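Local coordinates for protein catechol 1,2-dioxygenase (Pseudomonas putida, PDB 2AZQ) that probably catalyses the iron(III)-dependent intradiol cleavage of catechol by O2 to cis,cis-muconate, the first step of the catechol branch of the beta-ketoadipate pathway, at residues F224-I238 with F288-R301. Numbering follows the deposited sequence.
Sequences FFISAFGHRHLTTQI and FRLQGAQSPDAEAR. Unlike the reference sequence in segment 224-238: Phe229 (reference Pro). Unlike the reference sequence in segment 288-301: Ala300 (reference Glu).
Phe288 packs its ring among the side chains of Phe224, Ile226, Thr236 and Ile238. With Phe224 it forms an edge-to-face pair: the edge of Phe288 points at the face of Phe224, ring centroids 4.6 Å apart and planes at 52°. CZ of Phe288 sits over the centre of the Phe224 ring. Thr236 CG2 meets the edge of the Phe288 ring, 3.8 Å from Phe288 CE2. Leu290 continues this apolar row. Its CD2 touches Ile226 CG2 at 3.8 Å and also reaches Leu234 CB. Its other methyl, CD1, lies against His231 CB and Ala228 CB.

Strands 217-227 and 234-240 form a beta hairpin here, in the beta-rich catalytic domain of the intradiol dioxygenases. The chain leaving strand 281-289 lies over the hairpin face with Phe224 and Ile226, then passes beside 231-233 to the face with Phe225 and His233. The iron ligands His221 and His223 lie on the first hairpin strand, just before Phe224.

Of the hairpin residues, Arg232 loses the most surface to 288-301. Its backbone N bonds to Gln291 O, 2.9 Å away. CG is anti to the backbone N (chi1 -174°) and the chain is extended, which lays it alongside Gln291. NH1 makes a weak bond to Gln291 OE1, edge-on, with guanidinium and amide planes almost perpendicular. NH2 forms a salt bridge with Asp92. Next along, His233 N donates to Ala298 O at 3.0 Å. Arg301 N lies over one face of the His233 ring, and Arg301 CG is 3.6 Å from His233 CE1.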
ATOM      1  N   PHE A 224      -7.534  25.708  -2.511  1.00  5.16           N
ATOM      2  CA  PHE A 224      -8.699  26.153  -3.267  1.00  4.74           C
ATOM      3  C   PHE A 224      -9.156  25.240  -4.366  1.00  5.89           C
ATOM      4  O   PHE A 224      -8.351  24.638  -5.086  1.00  7.55           O
ATOM      5  CB  PHE A 224      -8.509  27.518  -3.940  1.00  2.54           C
ATOM      6  CG  PHE A 224      -8.314  28.643  -2.996  1.00  2.87           C
ATOM      7  CD1 PHE A 224      -7.053  28.935  -2.502  1.00  2.00           C
ATOM      8  CD2 PHE A 224      -9.396  29.432  -2.611  1.00  2.00           C
ATOM      9  CE1 PHE A 224      -6.862  30.002  -1.649  1.00  2.00           C
ATOM     10  CE2 PHE A 224      -9.218  30.496  -1.758  1.00  2.24           C
ATOM     11  CZ  PHE A 224      -7.941  30.788  -1.276  1.00  2.00           C
ATOM     12  N   PHE A 225     -10.474  25.153  -4.478  1.00  5.81           N
ATOM     13  CA  PHE A 225     -11.157  24.414  -5.542  1.00  5.14           C
ATOM     14  C   PHE A 225     -11.981  25.575  -6.103  1.00  4.32           C
ATOM     15  O   PHE A 225     -12.774  26.176  -5.377  1.00  2.45           O
ATOM     16  CB  PHE A 225     -12.092  23.351  -4.976  1.00  4.12           C
ATOM     17  CG  PHE A 225     -11.515  21.983  -4.939  1.00  2.00           C
ATOM     18  CD1 PHE A 225     -12.169  20.967  -4.248  1.00  2.00           C
ATOM     19  CD2 PHE A 225     -10.341  21.687  -5.593  1.00  2.00           C
ATOM     20  CE1 PHE A 225     -11.652  19.666  -4.205  1.00  2.00           C
ATOM     21  CE2 PHE A 225      -9.823  20.381  -5.549  1.00  3.07           C
ATOM     22  CZ  PHE A 225     -10.484  19.377  -4.853  1.00  2.00           C
ATOM     23  N   ILE A 226     -11.750  25.930  -7.357  1.00  3.83           N
ATOM     24  CA  ILE A 226     -12.465  27.044  -7.955  1.00  5.13           C
ATOM     25  C   ILE A 226     -13.093  26.579  -9.258  1.00  4.85           C
ATOM     26  O   ILE A 226     -12.450  25.964 -10.116  1.00  4.39           O
ATOM     27  CB  ILE A 226     -11.518  28.262  -8.123  1.00  6.22           C
ATOM     28  CG1 ILE A 226     -10.925  28.577  -6.737  1.00 11.00           C
ATOM     29  CG2 ILE A 226     -12.283  29.484  -8.645  1.00  8.19           C
ATOM     30  CD1 ILE A 226     -10.409  29.962  -6.492  1.00  8.23           C
ATOM     31  N   SER A 227     -14.378  26.855  -9.389  1.00  4.16           N
ATOM     32  CA  SER A 227     -15.091  26.395 -10.544  1.00  5.17           C
ATOM     33  C   SER A 227     -16.283  27.281 -10.796  1.00  6.20           C
ATOM     34  O   SER A 227     -16.820  27.864  -9.879  1.00  6.08           O
ATOM     35  CB  SER A 227     -15.493  24.929 -10.318  1.00  3.24           C
ATOM     36  OG  SER A 227     -16.141  24.755  -9.067  1.00  2.00           O
ATOM     37  N   ALA A 228     -16.659  27.402 -12.061  1.00  8.79           N
ATOM     38  CA  ALA A 228     -17.771  28.243 -12.471  1.00 11.49           C
ATOM     39  C   ALA A 228     -18.422  27.693 -13.731  1.00 13.34           C
ATOM     40  O   ALA A 228     -17.742  27.244 -14.663  1.00 11.79           O
ATOM     41  CB  ALA A 228     -17.289  29.691 -12.711  1.00  9.46           C
ATOM     42  N   PHE A 229     -19.752  27.724 -13.739  1.00 16.22           N
ATOM     43  CA  PHE A 229     -20.529  27.235 -14.868  1.00 19.54           C
ATOM     44  C   PHE A 229     -19.863  27.684 -16.163  1.00 18.85           C
ATOM     45  O   PHE A 229     -19.702  28.882 -16.400  1.00 18.93           O
ATOM     46  CB  PHE A 229     -21.918  27.819 -14.772  1.00 23.71           C
ATOM     47  CG  PHE A 229     -22.562  27.598 -13.445  1.00 30.49           C
ATOM     48  CD1 PHE A 229     -21.869  27.887 -12.263  1.00 33.15           C
ATOM     49  CD2 PHE A 229     -23.878  27.106 -13.359  1.00 34.02           C
ATOM     50  CE1 PHE A 229     -22.480  27.687 -10.995  1.00 36.96           C
ATOM     51  CE2 PHE A 229     -24.504  26.899 -12.110  1.00 35.53           C
ATOM     52  CZ  PHE A 229     -23.802  27.190 -10.922  1.00 36.66           C
ATOM     53  N   GLY A 230     -19.438  26.729 -16.981  1.00 18.50           N
ATOM     54  CA  GLY A 230     -18.807  27.073 -18.250  1.00 16.54           C
ATOM     55  C   GLY A 230     -17.340  27.459 -18.174  1.00 15.82           C
ATOM     56  O   GLY A 230     -16.796  28.127 -19.064  1.00 13.65           O
ATOM     57  N   HIS A 231     -16.687  27.035 -17.099  1.00 15.37           N
ATOM     58  CA  HIS A 231     -15.277  27.336 -16.931  1.00 14.53           C
ATOM     59  C   HIS A 231     -14.512  26.092 -16.442  1.00 12.46           C
ATOM     60  O   HIS A 231     -15.111  25.127 -15.960  1.00 10.95           O
ATOM     61  CB  HIS A 231     -15.135  28.588 -16.035  1.00 16.24           C
ATOM     62  CG  HIS A 231     -15.636  29.849 -16.699  1.00 19.82           C
ATOM     63  ND1 HIS A 231     -14.985  30.443 -17.767  1.00 20.29           N
ATOM     64  CD2 HIS A 231     -16.765  30.579 -16.499  1.00 19.94           C
ATOM     65  CE1 HIS A 231     -15.687  31.481 -18.192  1.00 20.17           C
ATOM     66  NE2 HIS A 231     -16.772  31.587 -17.440  1.00 20.09           N
ATOM     67  N   ARG A 232     -13.199  26.087 -16.639  1.00  9.94           N
ATOM     68  CA  ARG A 232     -12.395  24.941 -16.253  1.00  8.53           C
ATOM     69  C   ARG A 232     -12.047  24.952 -14.762  1.00  7.69           C
ATOM     70  O   ARG A 232     -11.505  25.922 -14.238  1.00  8.16           O
ATOM     71  CB  ARG A 232     -11.133  24.911 -17.113  1.00 11.19           C
ATOM     72  CG  ARG A 232     -10.257  23.686 -16.918  1.00 12.62           C
ATOM     73  CD  ARG A 232      -9.033  23.696 -17.831  1.00 14.33           C
ATOM     74  NE  ARG A 232      -8.231  22.482 -17.677  1.00 14.68           N
ATOM     75  CZ  ARG A 232      -7.015  22.318 -18.192  1.00 15.21           C
ATOM     76  NH1 ARG A 232      -6.449  23.288 -18.900  1.00 15.47           N
ATOM     77  NH2 ARG A 232      -6.353  21.190 -17.983  1.00 16.97           N
ATOM     78  N   HIS A 233     -12.378  23.850 -14.098  1.00  7.08           N
ATOM     79  CA  HIS A 233     -12.156  23.653 -12.681  1.00  5.38           C
ATOM     80  C   HIS A 233     -10.673  23.778 -12.360  1.00  6.13           C
ATOM     81  O   HIS A 233      -9.835  23.229 -13.081  1.00  7.40           O
ATOM     82  CB  HIS A 233     -12.671  22.271 -12.309  1.00  4.67           C
ATOM     83  CG  HIS A 233     -12.489  21.918 -10.865  1.00  7.36           C
ATOM     84  ND1 HIS A 233     -13.529  21.943  -9.958  1.00  5.83           N
ATOM     85  CD2 HIS A 233     -11.389  21.521 -10.177  1.00  6.05           C
ATOM     86  CE1 HIS A 233     -13.076  21.573  -8.773  1.00  7.83           C
ATOM     87  NE2 HIS A 233     -11.781  21.312  -8.878  1.00  8.12           N
ATOM     88  N   LEU A 234     -10.343  24.479 -11.272  1.00  5.52           N
ATOM     89  CA  LEU A 234      -8.937  24.695 -10.877  1.00  3.90           C
ATOM     90  C   LEU A 234      -8.657  24.301  -9.420  1.00  3.07           C
ATOM     91  O   LEU A 234      -9.428  24.626  -8.522  1.00  3.61           O
ATOM     92  CB  LEU A 234      -8.570  26.166 -11.144  1.00  2.00           C
ATOM     93  CG  LEU A 234      -7.298  26.978 -10.835  1.00  2.00           C
ATOM     94  CD1 LEU A 234      -7.282  27.406  -9.401  1.00  2.00           C
ATOM     95  CD2 LEU A 234      -6.054  26.228 -11.225  1.00  2.00           C
ATOM     96  N   THR A 235      -7.574  23.551  -9.213  1.00  2.00           N
ATOM     97  CA  THR A 235      -7.167  23.119  -7.891  1.00  2.00           C
ATOM     98  C   THR A 235      -5.880  23.875  -7.691  1.00  3.60           C
ATOM     99  O   THR A 235      -4.975  23.770  -8.513  1.00  3.75           O
ATOM    100  CB  THR A 235      -6.890  21.616  -7.856  1.00  2.00           C
ATOM    101  OG1 THR A 235      -8.098  20.932  -8.146  1.00  2.00           O
ATOM    102  CG2 THR A 235      -6.398  21.153  -6.484  1.00  2.00           C
ATOM    103  N   THR A 236      -5.801  24.655  -6.618  1.00  4.14           N
ATOM    104  CA  THR A 236      -4.595  25.424  -6.362  1.00  5.84           C
ATOM    105  C   THR A 236      -4.465  25.776  -4.874  1.00  6.27           C
ATOM    106  O   THR A 236      -5.341  25.439  -4.066  1.00  6.74           O
ATOM    107  CB  THR A 236      -4.607  26.725  -7.209  1.00  6.54           C
ATOM    108  OG1 THR A 236      -3.328  27.368  -7.126  1.00  6.40           O
ATOM    109  CG2 THR A 236      -5.700  27.686  -6.709  1.00  4.05           C
ATOM    110  N   GLN A 237      -3.368  26.446  -4.526  1.00  5.36           N
ATOM    111  CA  GLN A 237      -3.082  26.870  -3.149  1.00  5.44           C
ATOM    112  C   GLN A 237      -2.576  28.306  -3.174  1.00  5.11           C
ATOM    113  O   GLN A 237      -2.147  28.791  -4.222  1.00  5.54           O
ATOM    114  CB  GLN A 237      -1.951  26.018  -2.503  1.00  2.66           C
ATOM    115  CG  GLN A 237      -2.294  24.594  -2.099  1.00  6.04           C
ATOM    116  CD  GLN A 237      -1.119  23.801  -1.458  1.00  7.88           C
ATOM    117  OE1 GLN A 237      -0.170  24.379  -0.919  1.00  9.51           O
ATOM    118  NE2 GLN A 237      -1.214  22.463  -1.491  1.00  7.81           N
ATOM    119  N   ILE A 238      -2.655  28.985  -2.032  1.00  4.61           N
ATOM    120  CA  ILE A 238      -2.040  30.308  -1.871  1.00  5.80           C
ATOM    121  C   ILE A 238      -0.995  29.960  -0.796  1.00  7.32           C
ATOM    122  O   ILE A 238      -1.366  29.404   0.234  1.00  8.93           O
ATOM    123  CB  ILE A 238      -2.980  31.406  -1.235  1.00  5.49           C
ATOM    124  CG1 ILE A 238      -4.109  31.799  -2.187  1.00  7.03           C
ATOM    125  CG2 ILE A 238      -2.172  32.647  -0.855  1.00  2.00           C
ATOM    126  CD1 ILE A 238      -5.092  32.823  -1.556  1.00  7.49           C
ATOM    127  N   PHE A 288      -8.258  34.786  -8.712  1.00 15.71           N
ATOM    128  CA  PHE A 288      -8.054  33.605  -9.523  1.00 13.45           C
ATOM    129  C   PHE A 288      -8.630  33.938 -10.865  1.00 12.01           C
ATOM    130  O   PHE A 288      -9.682  34.570 -10.950  1.00 10.81           O
ATOM    131  CB  PHE A 288      -8.765  32.419  -8.898  1.00 12.35           C
ATOM    132  CG  PHE A 288      -8.416  32.218  -7.466  1.00 10.15           C
ATOM    133  CD1 PHE A 288      -9.031  32.982  -6.478  1.00  7.00           C
ATOM    134  CD2 PHE A 288      -7.434  31.284  -7.102  1.00  8.91           C
ATOM    135  CE1 PHE A 288      -8.675  32.814  -5.139  1.00  8.62           C
ATOM    136  CE2 PHE A 288      -7.069  31.111  -5.759  1.00  8.05           C
ATOM    137  CZ  PHE A 288      -7.688  31.871  -4.775  1.00  6.68           C
ATOM    138  N   ARG A 289      -7.899  33.557 -11.902  1.00 12.42           N
ATOM    139  CA  ARG A 289      -8.301  33.803 -13.272  1.00 12.54           C
ATOM    140  C   ARG A 289      -8.508  32.413 -13.866  1.00 11.19           C
ATOM    141  O   ARG A 289      -7.580  31.603 -13.867  1.00 10.94           O
ATOM    142  CB  ARG A 289      -7.178  34.561 -13.986  1.00 16.51           C
ATOM    143  CG  ARG A 289      -7.523  34.953 -15.400  1.00 23.30           C
ATOM    144  CD  ARG A 289      -6.508  35.844 -16.025  1.00 26.59           C
ATOM    145  NE  ARG A 289      -7.097  36.356 -17.252  1.00 37.10           N
ATOM    146  CZ  ARG A 289      -6.534  37.246 -18.076  1.00 42.60           C
ATOM    147  NH1 ARG A 289      -5.325  37.755 -17.819  1.00 43.86           N
ATOM    148  NH2 ARG A 289      -7.200  37.648 -19.162  1.00 44.08           N
ATOM    149  N   LEU A 290      -9.719  32.123 -14.341  1.00  9.17           N
ATOM    150  CA  LEU A 290     -10.018  30.798 -14.900  1.00  7.57           C
ATOM    151  C   LEU A 290      -9.937  30.740 -16.417  1.00  8.06           C
ATOM    152  O   LEU A 290      -9.757  31.746 -17.092  1.00  8.03           O
ATOM    153  CB  LEU A 290     -11.413  30.313 -14.476  1.00  4.84           C
ATOM    154  CG  LEU A 290     -11.804  30.250 -12.997  1.00  4.35           C
ATOM    155  CD1 LEU A 290     -13.244  29.829 -12.886  1.00  5.67           C
ATOM    156  CD2 LEU A 290     -10.932  29.274 -12.238  1.00  5.23           C
ATOM    157  N   GLN A 291     -10.082  29.531 -16.938  1.00  9.28           N
ATOM    158  CA  GLN A 291     -10.034  29.283 -18.362  1.00  9.14           C
ATOM    159  C   GLN A 291     -11.391  28.893 -18.888  1.00 10.32           C
ATOM    160  O   GLN A 291     -12.223  28.334 -18.155  1.00  8.24           O
ATOM    161  CB  GLN A 291      -9.075  28.146 -18.655  1.00  9.38           C
ATOM    162  CG  GLN A 291      -7.617  28.454 -18.379  1.00 12.68           C
ATOM    163  CD  GLN A 291      -6.723  27.250 -18.647  1.00 14.09           C
ATOM    164  OE1 GLN A 291      -6.931  26.517 -19.608  1.00 16.20           O
ATOM    165  NE2 GLN A 291      -5.722  27.052 -17.805  1.00 14.41           N
ATOM    166  N   GLY A 292     -11.601  29.183 -20.172  1.00 12.20           N
ATOM    167  CA  GLY A 292     -12.846  28.813 -20.818  1.00 14.10           C
ATOM    168  C   GLY A 292     -12.896  27.295 -20.818  1.00 15.63           C
ATOM    169  O   GLY A 292     -11.902  26.632 -21.142  1.00 14.42           O
ATOM    170  N   ALA A 293     -14.023  26.728 -20.401  1.00 18.90           N
ATOM    171  CA  ALA A 293     -14.171  25.277 -20.415  1.00 22.66           C
ATOM    172  C   ALA A 293     -14.541  24.903 -21.836  1.00 26.35           C
ATOM    173  O   ALA A 293     -15.111  25.715 -22.589  1.00 26.66           O
ATOM    174  CB  ALA A 293     -15.270  24.847 -19.491  1.00 21.22           C
ATOM    175  N   GLN A 294     -14.210  23.685 -22.225  1.00 30.65           N
ATOM    176  CA  GLN A 294     -14.542  23.228 -23.572  1.00 35.24           C
ATOM    177  C   GLN A 294     -15.172  21.846 -23.441  1.00 37.91           C
ATOM    178  O   GLN A 294     -14.988  20.983 -24.298  1.00 40.13           O
ATOM    179  CB  GLN A 294     -13.280  23.188 -24.452  1.00 33.58           C
ATOM    180  CG  GLN A 294     -12.637  24.554 -24.618  1.00 38.88           C
ATOM    181  CD  GLN A 294     -11.420  24.529 -25.515  1.00 41.97           C
ATOM    182  OE1 GLN A 294     -11.039  23.480 -26.062  1.00 49.34           O
ATOM    183  NE2 GLN A 294     -10.777  25.685 -25.694  1.00 45.64           N
ATOM    184  N   SER A 295     -15.919  21.663 -22.352  1.00 40.60           N
ATOM    185  CA  SER A 295     -16.591  20.403 -22.046  1.00 43.81           C
ATOM    186  C   SER A 295     -17.086  20.387 -20.602  1.00 45.21           C
ATOM    187  O   SER A 295     -16.602  21.148 -19.771  1.00 44.50           O
ATOM    188  CB  SER A 295     -15.618  19.229 -22.234  1.00 44.91           C
ATOM    189  OG  SER A 295     -14.476  19.375 -21.399  1.00 44.69           O
ATOM    190  N   PRO A 296     -18.066  19.525 -20.287  1.00 46.81           N
ATOM    191  CA  PRO A 296     -18.554  19.467 -18.905  1.00 47.33           C
ATOM    192  C   PRO A 296     -17.390  18.895 -18.086  1.00 47.75           C
ATOM    193  O   PRO A 296     -17.243  19.189 -16.895  1.00 48.20           O
ATOM    194  CB  PRO A 296     -19.737  18.503 -19.003  1.00 47.51           C
ATOM    195  CG  PRO A 296     -19.259  17.534 -20.087  1.00 48.60           C
ATOM    196  CD  PRO A 296     -18.804  18.568 -21.132  1.00 47.66           C
ATOM    197  N   ASP A 297     -16.567  18.076 -18.747  1.00 47.26           N
ATOM    198  CA  ASP A 297     -15.381  17.469 -18.139  1.00 46.86           C
ATOM    199  C   ASP A 297     -14.588  18.579 -17.466  1.00 45.50           C
ATOM    200  O   ASP A 297     -14.016  18.387 -16.391  1.00 46.03           O
ATOM    201  CB  ASP A 297     -14.461  16.874 -19.203  1.00 49.96           C
ATOM    202  CG  ASP A 297     -15.147  15.869 -20.085  1.00 52.44           C
ATOM    203  OD1 ASP A 297     -15.646  14.856 -19.544  1.00 52.97           O
ATOM    204  OD2 ASP A 297     -15.172  16.093 -21.323  1.00 54.78           O
ATOM    205  N   ALA A 298     -14.538  19.727 -18.140  1.00 43.33           N
ATOM    206  CA  ALA A 298     -13.819  20.895 -17.665  1.00 41.73           C
ATOM    207  C   ALA A 298     -14.063  21.202 -16.188  1.00 40.14           C
ATOM    208  O   ALA A 298     -13.090  21.303 -15.443  1.00 39.44           O
ATOM    209  CB  ALA A 298     -14.155  22.086 -18.520  1.00 43.98           C
ATOM    210  N   GLU A 299     -15.315  21.392 -15.755  1.00 37.86           N
ATOM    211  CA  GLU A 299     -15.541  21.599 -14.315  1.00 38.37           C
ATOM    212  C   GLU A 299     -16.052  20.290 -13.843  1.00 36.96           C
ATOM    213  O   GLU A 299     -17.154  19.910 -14.210  1.00 38.08           O
ATOM    214  CB  GLU A 299     -16.613  22.642 -13.970  1.00 40.10           C
ATOM    215  CG  GLU A 299     -16.803  22.842 -12.424  1.00 43.84           C
ATOM    216  CD  GLU A 299     -18.018  22.082 -11.757  1.00 46.23           C
ATOM    217  OE1 GLU A 299     -18.156  22.114 -10.495  1.00 44.65           O
ATOM    218  OE2 GLU A 299     -18.846  21.475 -12.481  1.00 47.66           O
ATOM    219  N   ALA A 300     -15.280  19.568 -13.052  1.00 35.26           N
ATOM    220  CA  ALA A 300     -15.803  18.302 -12.602  1.00 34.04           C
ATOM    221  C   ALA A 300     -14.972  17.614 -11.553  1.00 33.78           C
ATOM    222  O   ALA A 300     -15.332  16.510 -11.108  1.00 36.57           O
ATOM    223  CB  ALA A 300     -16.015  17.370 -13.796  1.00 33.79           C
ATOM    224  N   ARG A 301     -13.874  18.230 -11.133  1.00 30.54           N
ATOM    225  CA  ARG A 301     -13.071  17.563 -10.121  1.00 28.90           C
ATOM    226  C   ARG A 301     -12.680  16.166 -10.626  1.00 27.34           C
ATOM    227  O   ARG A 301     -13.408  15.524 -11.391  1.00 24.79           O
ATOM    228  CB  ARG A 301     -13.890  17.364  -8.838  1.00 28.84           C
ATOM    229  CG  ARG A 301     -13.490  18.160  -7.615  1.00 28.34           C
ATOM    230  CD  ARG A 301     -14.254  17.587  -6.430  1.00 27.25           C
ATOM    231  NE  ARG A 301     -15.127  18.549  -5.772  1.00 27.54           N
ATOM    232  CZ  ARG A 301     -16.022  18.215  -4.843  1.00 30.56           C
ATOM    233  NH1 ARG A 301     -16.160  16.940  -4.467  1.00 29.71           N
ATOM    234  NH2 ARG A 301     -16.776  19.156  -4.274  1.00 31.28           N
TER